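Local coordinates for protein B-cell differentiation antigen CD72 (Mus musculus, PDB 5B1R) that acts as a B-cell receptor co-receptor, recognises the Sm/RNP self-antigen and, when coligated with the receptor, inhibits its signalling, this chain being its extracellular C-type lectin-like domain, at residues Tyr49-Ser54 against Lys97-Phe102; Ser66-Ile71 against Lys90-Tyr95. The protein carries 2 engineered substitutions. One frame throughout, in Å; residues are numbered along the deposited sequence.

Interaction 1 of 2, residues Tyr49-Ser54 against Lys97-Phe102. Unlike the reference sequence in segment 97-102: Lys99 (reference Glu), Phe102 (reference Ile).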
ATOM      1  N   TYR A  49      15.142   1.614  -8.796  1.00 13.51           N
ATOM      2  CA  TYR A  49      15.641   2.661  -7.914  1.00 13.06           C
ATOM      3  C   TYR A  49      14.683   2.794  -6.752  1.00 12.24           C
ATOM      4  O   TYR A  49      13.528   2.386  -6.849  1.00 12.61           O
ATOM      5  CB  TYR A  49      15.743   3.998  -8.658  1.00 15.14           C
ATOM      6  CG  TYR A  49      16.642   3.935  -9.871  1.00 15.64           C
ATOM      7  CD1 TYR A  49      18.016   3.805  -9.731  1.00 16.54           C
ATOM      8  CD2 TYR A  49      16.112   3.967 -11.153  1.00 17.21           C
ATOM      9  CE1 TYR A  49      18.843   3.734 -10.840  1.00 17.51           C
ATOM     10  CE2 TYR A  49      16.931   3.898 -12.268  1.00 18.14           C
ATOM     11  CZ  TYR A  49      18.289   3.779 -12.104  1.00 17.85           C
ATOM     12  OH  TYR A  49      19.091   3.701 -13.216  1.00 21.07           O
ATOM     13  N   TYR A  50      15.162   3.388  -5.668  1.00 12.89           N
ATOM     14  CA  TYR A  50      14.428   3.358  -4.407  1.00 13.88           C
ATOM     15  C   TYR A  50      13.047   4.003  -4.498  1.00 12.59           C
ATOM     16  O   TYR A  50      12.148   3.623  -3.749  1.00 14.71           O
ATOM     17  CB  TYR A  50      15.238   4.031  -3.283  1.00 15.81           C
ATOM     18  CG  TYR A  50      15.364   5.536  -3.446  1.00 17.14           C
ATOM     19  CD1 TYR A  50      14.402   6.395  -2.922  1.00 18.99           C
ATOM     20  CD2 TYR A  50      16.437   6.094  -4.134  1.00 18.77           C
ATOM     21  CE1 TYR A  50      14.492   7.762  -3.097  1.00 20.50           C
ATOM     22  CE2 TYR A  50      16.543   7.477  -4.306  1.00 21.36           C
ATOM     23  CZ  TYR A  50      15.569   8.300  -3.774  1.00 23.23           C
ATOM     24  OH  TYR A  50      15.649   9.667  -3.928  1.00 26.98           O
ATOM     25  N   TYR A  51      12.884   4.983  -5.387  1.00 11.70           N
ATOM     26  CA  TYR A  51      11.629   5.738  -5.466  1.00 12.28           C
ATOM     27  C   TYR A  51      10.619   5.108  -6.415  1.00 11.19           C
ATOM     28  O   TYR A  51       9.479   5.578  -6.519  1.00 12.46           O
ATOM     29  CB  TYR A  51      11.903   7.186  -5.900  1.00 12.92           C
ATOM     30  CG  TYR A  51      12.693   7.270  -7.193  1.00 13.72           C
ATOM     31  CD1 TYR A  51      12.073   7.072  -8.427  1.00 15.21           C
ATOM     32  CD2 TYR A  51      14.066   7.514  -7.185  1.00 16.10           C
ATOM     33  CE1 TYR A  51      12.790   7.116  -9.615  1.00 16.45           C
ATOM     34  CE2 TYR A  51      14.789   7.560  -8.372  1.00 17.54           C
ATOM     35  CZ  TYR A  51      14.140   7.364  -9.582  1.00 18.32           C
ATOM     36  OH  TYR A  51      14.846   7.413 -10.765  1.00 23.30           O
ATOM     37  N   GLU A  52      11.029   4.069  -7.144  1.00 11.55           N
ATOM     38  CA  GLU A  52      10.141   3.484  -8.142  1.00 11.83           C
ATOM     39  C   GLU A  52       9.107   2.572  -7.525  1.00 11.82           C
ATOM     40  O   GLU A  52       9.439   1.732  -6.695  1.00 13.65           O
ATOM     41  CB  GLU A  52      10.934   2.664  -9.150  1.00 13.20           C
ATOM     42  CG  GLU A  52      11.740   3.506 -10.103  1.00 15.09           C
ATOM     43  CD  GLU A  52      12.364   2.705 -11.220  1.00 17.58           C
ATOM     44  OE1 GLU A  52      12.538   1.478 -11.070  1.00 22.77           O
ATOM     45  OE2 GLU A  52      12.682   3.310 -12.261  1.00 20.08           O
ATOM     46  N   VAL A  53       7.859   2.700  -7.971  1.00 10.67           N
ATOM     47  CA  VAL A  53       6.823   1.762  -7.563  1.00 11.25           C
ATOM     48  C   VAL A  53       5.930   1.496  -8.760  1.00 11.29           C
ATOM     49  O   VAL A  53       5.676   2.380  -9.566  1.00 13.19           O
ATOM     50  CB  VAL A  53       6.019   2.320  -6.349  1.00 12.66           C
ATOM     51  CG1 VAL A  53       5.192   3.532  -6.711  1.00 13.31           C
ATOM     52  CG2 VAL A  53       5.146   1.257  -5.755  1.00 15.59           C
ATOM     53  N   SER A  54       5.497   0.253  -8.897  1.00 10.33           N
ATOM     54  CA  SER A  54       4.590  -0.136  -9.965  1.00 10.89           C
ATOM     55  C   SER A  54       3.331  -0.687  -9.311  1.00  9.85           C
ATOM     56  O   SER A  54       3.398  -1.684  -8.598  1.00 10.51           O
ATOM     57  CB  SER A  54       5.236  -1.226 -10.806  1.00 12.30           C
ATOM     58  OG  SER A  54       4.304  -1.731 -11.738  1.00 14.10           O
ATOM     59  N   LYS A  97       3.351  10.188 -12.200  1.00 29.57           N
ATOM     60  CA  LYS A  97       3.789   8.930 -11.588  1.00 26.08           C
ATOM     61  C   LYS A  97       3.719   8.900 -10.070  1.00 19.95           C
ATOM     62  O   LYS A  97       4.212   9.808  -9.400  1.00 20.31           O
ATOM     63  CB  LYS A  97       5.230   8.605 -11.986  1.00 30.27           C
ATOM     64  CG  LYS A  97       5.384   7.919 -13.326  1.00 35.61           C
ATOM     65  CD  LYS A  97       6.840   7.567 -13.568  1.00 38.89           C
ATOM     66  CE  LYS A  97       7.083   7.199 -15.017  1.00 42.50           C
ATOM     67  NZ  LYS A  97       8.541   7.077 -15.293  1.00 44.62           N
ATOM     68  N   TRP A  98       3.140   7.825  -9.535  1.00 17.01           N
ATOM     69  CA  TRP A  98       3.286   7.516  -8.117  1.00 13.78           C
ATOM     70  C   TRP A  98       4.724   7.076  -7.849  1.00 13.85           C
ATOM     71  O   TRP A  98       5.306   6.339  -8.642  1.00 15.90           O
ATOM     72  CB  TRP A  98       2.290   6.423  -7.690  1.00 14.40           C
ATOM     73  CG  TRP A  98       0.876   6.920  -7.708  1.00 13.59           C
ATOM     74  CD1 TRP A  98       0.010   6.908  -8.763  1.00 15.01           C
ATOM     75  CD2 TRP A  98       0.179   7.543  -6.624  1.00 12.98           C
ATOM     76  NE1 TRP A  98      -1.184   7.480  -8.397  1.00 14.98           N
ATOM     77  CE2 TRP A  98      -1.107   7.873  -7.087  1.00 13.36           C
ATOM     78  CE3 TRP A  98       0.521   7.852  -5.306  1.00 13.41           C
ATOM     79  CZ2 TRP A  98      -2.047   8.504  -6.288  1.00 14.80           C
ATOM     80  CZ3 TRP A  98      -0.421   8.466  -4.510  1.00 13.00           C
ATOM     81  CH2 TRP A  98      -1.690   8.793  -5.003  1.00 15.26           C
ATOM     82  N   LYS A  99       5.278   7.548  -6.733  1.00 12.83           N
ATOM     83  CA  LYS A  99       6.623   7.196  -6.308  1.00 12.88           C
ATOM     84  C   LYS A  99       6.603   6.740  -4.860  1.00 12.10           C
ATOM     85  O   LYS A  99       5.755   7.169  -4.079  1.00 13.48           O
ATOM     86  CB  LYS A  99       7.566   8.397  -6.449  1.00 15.49           C
ATOM     87  CG  LYS A  99       7.818   8.784  -7.892  1.00 17.59           C
ATOM     88  CD  LYS A  99       8.800   9.926  -8.015  1.00 23.19           C
ATOM     89  CE  LYS A  99       8.933  10.354  -9.468  1.00 26.35           C
ATOM     90  NZ  LYS A  99       9.818   9.454 -10.266  1.00 26.60           N
ATOM     91  N   ARG A 100       7.543   5.870  -4.509  1.00 11.45           N
ATOM     92  CA  ARG A 100       7.796   5.569  -3.110  1.00 10.95           C
ATOM     93  C   ARG A 100       8.567   6.736  -2.495  1.00 11.09           C
ATOM     94  O   ARG A 100       9.568   7.184  -3.054  1.00 12.98           O
ATOM     95  CB  ARG A 100       8.619   4.286  -2.977  1.00 10.87           C
ATOM     96  CG  ARG A 100       8.899   3.899  -1.534  1.00 11.05           C
ATOM     97  CD  ARG A 100       9.763   2.641  -1.415  1.00 11.12           C
ATOM     98  NE  ARG A 100       9.114   1.510  -2.070  1.00 10.33           N
ATOM     99  CZ  ARG A 100       8.218   0.713  -1.488  1.00  9.48           C
ATOM    100  NH1 ARG A 100       7.939   0.840  -0.191  1.00  9.76           N
ATOM    101  NH2 ARG A 100       7.619  -0.220  -2.208  1.00 10.18           N
ATOM    102  N   THR A 101       8.079   7.223  -1.357  1.00 11.28           N
ATOM    103  CA  THR A 101       8.687   8.331  -0.654  1.00 11.84           C
ATOM    104  C   THR A 101       8.809   7.980   0.826  1.00 11.73           C
ATOM    105  O   THR A 101       8.120   7.103   1.348  1.00 14.74           O
ATOM    106  CB  THR A 101       7.876   9.606  -0.805  1.00 13.56           C
ATOM    107  OG1 THR A 101       6.640   9.463  -0.118  1.00 14.53           O
ATOM    108  CG2 THR A 101       7.595   9.908  -2.266  1.00 16.26           C
ATOM    109  N   PHE A 102       9.711   8.659   1.505  1.00 13.10           N
ATOM    110  CA  PHE A 102       9.953   8.405   2.917  1.00 14.05           C
ATOM    111  C   PHE A 102       9.391   9.513   3.790  1.00 13.99           C
ATOM    112  O   PHE A 102       9.460  10.682   3.423  1.00 17.40           O
ATOM    113  CB  PHE A 102      11.453   8.258   3.149  1.00 15.04           C
ATOM    114  CG  PHE A 102      12.081   7.192   2.291  1.00 14.35           C
ATOM    115  CD1 PHE A 102      11.639   5.880   2.363  1.00 14.43           C
ATOM    116  CD2 PHE A 102      13.132   7.500   1.428  1.00 16.01           C
ATOM    117  CE1 PHE A 102      12.217   4.894   1.587  1.00 16.97           C
ATOM    118  CE2 PHE A 102      13.729   6.517   0.649  1.00 16.84           C
ATOM    119  CZ  PHE A 102      13.266   5.210   0.729  1.00 17.94           C
TER
HETATM  120  O   HOH W   1      10.816   1.340  -4.385  1.00 13.31           O
HETATM  121  O   HOH W   2       8.568  -0.182  -4.932  1.00 15.69           O
HETATM  122  O   HOH W   3       7.473   5.024  -9.771  1.00 14.90           O
HETATM  123  O   HOH W   4       4.013   4.412 -10.648  1.00 25.53           O

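Interaction 2 of 2, residues Ser66-Ile71 against Lys90-Tyr95. Unlike the reference sequence in segment 90-95: Lys90 (reference Arg), Lys93 (reference Thr).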
ATOM      1  N   SER A  66      -4.173  13.652  -4.555  1.00 18.30           N
ATOM      2  CA  SER A  66      -3.782  14.678  -3.590  1.00 20.79           C
ATOM      3  C   SER A  66      -3.363  14.088  -2.241  1.00 19.95           C
ATOM      4  O   SER A  66      -3.024  14.834  -1.322  1.00 24.29           O
ATOM      5  CB  SER A  66      -4.922  15.671  -3.367  1.00 24.18           C
ATOM      6  OG  SER A  66      -5.953  15.093  -2.590  1.00 26.53           O
ATOM      7  N   LYS A  67      -3.397  12.761  -2.115  1.00 16.04           N
ATOM      8  CA  LYS A  67      -3.060  12.103  -0.856  1.00 14.56           C
ATOM      9  C   LYS A  67      -1.827  11.223  -1.023  1.00 13.23           C
ATOM     10  O   LYS A  67      -1.503  10.783  -2.125  1.00 14.14           O
ATOM     11  CB  LYS A  67      -4.230  11.228  -0.387  1.00 16.70           C
ATOM     12  CG  LYS A  67      -5.536  11.973  -0.129  1.00 21.16           C
ATOM     13  CD  LYS A  67      -5.512  12.688   1.205  1.00 28.53           C
ATOM     14  CE  LYS A  67      -6.837  13.393   1.478  1.00 32.12           C
ATOM     15  NZ  LYS A  67      -7.971  12.429   1.539  1.00 35.05           N
ATOM     16  N   SER A  68      -1.143  10.958   0.083  1.00 12.65           N
ATOM     17  CA  SER A  68      -0.087   9.947   0.111  1.00 11.78           C
ATOM     18  C   SER A  68      -0.557   8.801   0.967  1.00 10.77           C
ATOM     19  O   SER A  68      -1.234   9.019   1.979  1.00 13.48           O
ATOM     20  CB  SER A  68       1.186  10.497   0.728  1.00 14.42           C
ATOM     21  OG  SER A  68       1.693  11.603   0.005  1.00 17.30           O
ATOM     22  N   TYR A  69      -0.194   7.582   0.566  1.00  9.66           N
ATOM     23  CA  TYR A  69      -0.718   6.386   1.224  1.00  9.23           C
ATOM     24  C   TYR A  69       0.386   5.565   1.865  1.00  8.57           C
ATOM     25  O   TYR A  69       1.337   5.173   1.189  1.00  9.76           O
ATOM     26  CB  TYR A  69      -1.465   5.496   0.217  1.00  9.01           C
ATOM     27  CG  TYR A  69      -2.714   6.163  -0.331  1.00  9.72           C
ATOM     28  CD1 TYR A  69      -2.638   7.079  -1.369  1.00 10.47           C
ATOM     29  CD2 TYR A  69      -3.966   5.879   0.214  1.00 10.55           C
ATOM     30  CE1 TYR A  69      -3.773   7.720  -1.839  1.00 11.53           C
ATOM     31  CE2 TYR A  69      -5.113   6.504  -0.256  1.00 10.53           C
ATOM     32  CZ  TYR A  69      -5.012   7.418  -1.288  1.00 10.79           C
ATOM     33  OH  TYR A  69      -6.136   8.058  -1.776  1.00 13.29           O
ATOM     34  N   TRP A  70       0.253   5.264   3.154  1.00  9.17           N
ATOM     35  CA  TRP A  70       1.164   4.310   3.776  1.00  9.33           C
ATOM     36  C   TRP A  70       1.078   2.940   3.102  1.00  8.70           C
ATOM     37  O   TRP A  70      -0.024   2.431   2.853  1.00  9.10           O
ATOM     38  CB  TRP A  70       0.864   4.140   5.262  1.00  9.63           C
ATOM     39  CG  TRP A  70       1.188   5.289   6.167  1.00  8.94           C
ATOM     40  CD1 TRP A  70       0.337   5.887   7.034  1.00 10.26           C
ATOM     41  CD2 TRP A  70       2.470   5.905   6.352  1.00  9.92           C
ATOM     42  NE1 TRP A  70       1.002   6.859   7.744  1.00 10.71           N
ATOM     43  CE2 TRP A  70       2.316   6.897   7.343  1.00 10.38           C
ATOM     44  CE3 TRP A  70       3.730   5.724   5.766  1.00 10.79           C
ATOM     45  CZ2 TRP A  70       3.385   7.692   7.785  1.00 11.73           C
ATOM     46  CZ3 TRP A  70       4.777   6.524   6.189  1.00 10.89           C
ATOM     47  CH2 TRP A  70       4.597   7.497   7.184  1.00 11.14           C
ATOM     48  N   ILE A  71       2.242   2.339   2.863  1.00  9.15           N
ATOM     49  CA  ILE A  71       2.348   0.987   2.325  1.00  9.35           C
ATOM     50  C   ILE A  71       3.454   0.251   3.094  1.00  9.37           C
ATOM     51  O   ILE A  71       4.122   0.821   3.966  1.00  9.84           O
ATOM     52  CB  ILE A  71       2.654   0.988   0.796  1.00  8.67           C
ATOM     53  CG1 ILE A  71       3.995   1.675   0.479  1.00  9.56           C
ATOM     54  CG2 ILE A  71       1.495   1.637   0.020  1.00  9.43           C
ATOM     55  CD1 ILE A  71       4.555   1.289  -0.862  1.00 11.02           C
ATOM     56  N   LYS A  90       5.674   5.690   2.052  1.00  9.74           N
ATOM     57  CA  LYS A  90       4.343   6.001   1.557  1.00  9.96           C
ATOM     58  C   LYS A  90       4.449   6.267   0.072  1.00 10.05           C
ATOM     59  O   LYS A  90       5.501   6.660  -0.412  1.00 12.47           O
ATOM     60  CB  LYS A  90       3.753   7.205   2.293  1.00 11.10           C
ATOM     61  CG  LYS A  90       4.424   8.527   1.938  1.00 11.58           C
ATOM     62  CD  LYS A  90       4.009   9.671   2.860  1.00 14.31           C
ATOM     63  CE  LYS A  90       4.401  11.018   2.278  1.00 15.56           C
ATOM     64  NZ  LYS A  90       5.863  11.112   2.075  1.00 17.83           N
ATOM     65  N   ILE A  91       3.362   6.058  -0.657  1.00  9.78           N
ATOM     66  CA  ILE A  91       3.351   6.421  -2.067  1.00 10.66           C
ATOM     67  C   ILE A  91       2.727   7.811  -2.227  1.00 10.85           C
ATOM     68  O   ILE A  91       1.752   8.163  -1.567  1.00 11.32           O
ATOM     69  CB  ILE A  91       2.669   5.358  -2.963  1.00 10.19           C
ATOM     70  CG1 ILE A  91       1.218   5.095  -2.535  1.00 10.47           C
ATOM     71  CG2 ILE A  91       3.504   4.083  -2.945  1.00 11.67           C
ATOM     72  CD1 ILE A  91       0.454   4.191  -3.511  1.00 11.70           C
ATOM     73  N   LYS A  92       3.313   8.579  -3.128  1.00 11.19           N
ATOM     74  CA  LYS A  92       2.902   9.958  -3.361  1.00 12.98           C
ATOM     75  C   LYS A  92       2.984  10.226  -4.849  1.00 12.62           C
ATOM     76  O   LYS A  92       3.886   9.723  -5.530  1.00 13.88           O
ATOM     77  CB  LYS A  92       3.815  10.904  -2.589  1.00 15.75           C
ATOM     78  CG  LYS A  92       3.477  12.369  -2.786  1.00 18.26           C
ATOM     79  CD  LYS A  92       4.216  13.223  -1.770  1.00 22.55           C
ATOM     80  CE  LYS A  92       3.806  14.697  -1.837  1.00 28.57           C
ATOM     81  NZ  LYS A  92       4.291  15.425  -0.638  1.00 36.89           N
ATOM     82  N   LYS A  93       2.038  11.001  -5.368  1.00 13.99           N
ATOM     83  CA  LYS A  93       1.987  11.213  -6.806  1.00 15.81           C
ATOM     84  C   LYS A  93       2.745  12.448  -7.220  1.00 18.79           C
ATOM     85  O   LYS A  93       2.492  13.541  -6.718  1.00 21.25           O
ATOM     86  CB  LYS A  93       0.550  11.298  -7.331  1.00 17.23           C
ATOM     87  CG  LYS A  93       0.497  11.112  -8.846  1.00 21.96           C
ATOM     88  CD  LYS A  93      -0.902  10.972  -9.394  1.00 27.98           C
ATOM     89  CE  LYS A  93      -0.827  10.571 -10.860  1.00 29.87           C
ATOM     90  NZ  LYS A  93      -2.122  10.759 -11.571  1.00 32.91           N
ATOM     91  N   TYR A  94       3.689  12.255  -8.133  1.00 20.89           N
ATOM     92  CA  TYR A  94       4.421  13.361  -8.730  1.00 26.36           C
ATOM     93  C   TYR A  94       4.068  13.462 -10.198  1.00 32.60           C
ATOM     94  O   TYR A  94       4.443  12.601 -10.991  1.00 34.46           O
ATOM     95  CB  TYR A  94       5.920  13.149  -8.568  1.00 27.85           C
ATOM     96  CG  TYR A  94       6.370  13.230  -7.137  1.00 29.98           C
ATOM     97  CD1 TYR A  94       6.368  12.103  -6.323  1.00 28.10           C
ATOM     98  CD2 TYR A  94       6.780  14.439  -6.588  1.00 33.67           C
ATOM     99  CE1 TYR A  94       6.775  12.178  -5.009  1.00 31.20           C
ATOM    100  CE2 TYR A  94       7.188  14.521  -5.278  1.00 35.04           C
ATOM    101  CZ  TYR A  94       7.185  13.389  -4.492  1.00 36.41           C
ATOM    102  OH  TYR A  94       7.595  13.470  -3.181  1.00 40.66           O
ATOM    103  N   TYR A  95       3.344  14.520 -10.549  1.00 37.78           N
ATOM    104  CA  TYR A  95       2.883  14.717 -11.915  1.00 43.73           C
ATOM    105  C   TYR A  95       2.128  13.481 -12.396  1.00 43.36           C
ATOM    106  O   TYR A  95       1.005  13.234 -11.962  1.00 43.90           O
ATOM    107  CB  TYR A  95       4.062  15.069 -12.825  1.00 51.57           C
ATOM    108  CG  TYR A  95       4.974  16.096 -12.195  1.00 60.52           C
ATOM    109  CD1 TYR A  95       4.610  17.436 -12.147  1.00 64.77           C
ATOM    110  CD2 TYR A  95       6.184  15.725 -11.621  1.00 64.80           C
ATOM    111  CE1 TYR A  95       5.433  18.381 -11.560  1.00 67.78           C
ATOM    112  CE2 TYR A  95       7.014  16.663 -11.030  1.00 67.86           C
ATOM    113  CZ  TYR A  95       6.634  17.989 -11.004  1.00 69.83           C
ATOM    114  OH  TYR A  95       7.455  18.927 -10.419  1.00 72.13           O
TER
HETATM  115  O   HOH W   5      -0.169  12.173  -3.957  1.00 17.51           O

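Interaction 1 of 2, residues Tyr49-Ser54 against Lys97-Phe102
Tyr51 and Arg100 make the one direct hydrogen bond between the loop 49-54 and the strand 97-102: Arg100 N donates to Tyr51 O over 2.8 Å, bent at the hydrogen to 147°, with the donor lying well above the carbonyl plane. Lys99 CB also sits against that oxygen, and the Lys99 chain runs beside the Tyr51 side chain in the same direction until a bend at chi4 leaves NZ 3.8 Å from CD1 of the Tyr51 ring. Two residues on, Val53 points into the strand. Its CG1, placed between the backbone N and the carbonyl carbon (chi1 68°), rests 3.4 Å from Trp98 O. At the other end the Tyr50 and Phe102 rings are near parallel, planes at 18°, but slid so far apart that they barely overlap; the closest approach is Tyr50 CD1 to Phe102 CE2 at 3.6 Å.

Four waters extend the contact. Two serve the Arg100 side chain: one takes the NE proton at 2.9 Å and lies within bonding distance of both Tyr50 O and Glu52 O, while the second links NH2 to Glu52 O. The other two join Trp98 O to the backbone of Val53, one at its N and the other at its O.

Behind this layer, the guanidinium that holds the first two waters is itself fixed through NH1, by a salt bridge to Asp89 of the adjacent strand 87-94 and a hydrogen bond to Gln72 O. The loop itself is folded by a type I beta turn from Tyr49 to Glu52, closed by Glu52 N on Tyr49 O at 3.0 Å. What results is a long, irregular, partly hydrated loop laid against an outer strand of the small antiparallel sheet in a C-type lectin-like domain.

Interaction 2 of 2, residues Ser66-Ile71 against Lys90-Tyr95
Tyr69 and Ile91 exchange a reciprocal pair of backbone hydrogen bonds, each 2.9 Å: Tyr69 N to Ile91 O, with the donor in the carbonyl plane, and Ile91 N to Tyr69 O, with the donor tilted 28° from it. They form the hydrogen-bonded pair of an antiparallel bridge; Trp70 and Lys90 follow as a non-hydrogen-bonded pair, their CA atoms 4.2 Å apart. Towards the other end the chains separate, and a water spans the gap by donating to Lys67 O and accepting from Lys93 N.

This pairing joins the short strand 69-70 to the central strand 87-94 of the three-stranded antiparallel sheet of the C-type lectin-like fold. On the side away from strand 87-94, the Trp70 backbone bonds to Pro110 and Ile112 of strand 109-119, while its indole NE1 donates to Arg24 O.

Side chains then divide between two faces. On that of Tyr69 and Ile91, Tyr69 CB meets Ile91 CG1 at 3.9 Å, and Ile71 CD1 touches Ile91 CG2 at 3.6 Å, the two isoleucines crossing at about a right angle. The Tyr69 hydroxyl is bound to Asp64 N.

On the opposite face, Trp70 CE3 leans on Lys90 CB at 3.8 Å. The first torsion of Lys90 (chi1 71°) sets CG between the backbone N and the carbonyl carbon, 4.0 Å from Ser68 CB; CD and CE follow along that serine before NZ reaches the hydroxyls of Ser103 and Thr101. Ser68 OG lies 3.4 Å from CG of Lys92, whose extended aliphatic chain leads away from the strand pair.

Both contacts involve the same three-stranded sheet, one inside it and the other against its outer strand 97-104. Interaction 2 is the buried one and belongs to the sheet proper, joining strand 69-70 to the middle strand by regular backbone pairing and mainly aliphatic packing. Interaction 1 is partly buried: a loop rests on the outer strand, with one direct hydrogen bond and several bridging waters. The two meet because strands 87-94 and 97-104 are neighbours, with probable hydrogen bonds from Lys99 N to Lys92 O and Thr101 N to Lys90 O. Arg100 NH1 also packs on Ile71 CD1, so the buried guanidinium of interaction 1 touches an apolar side chain of interaction 2.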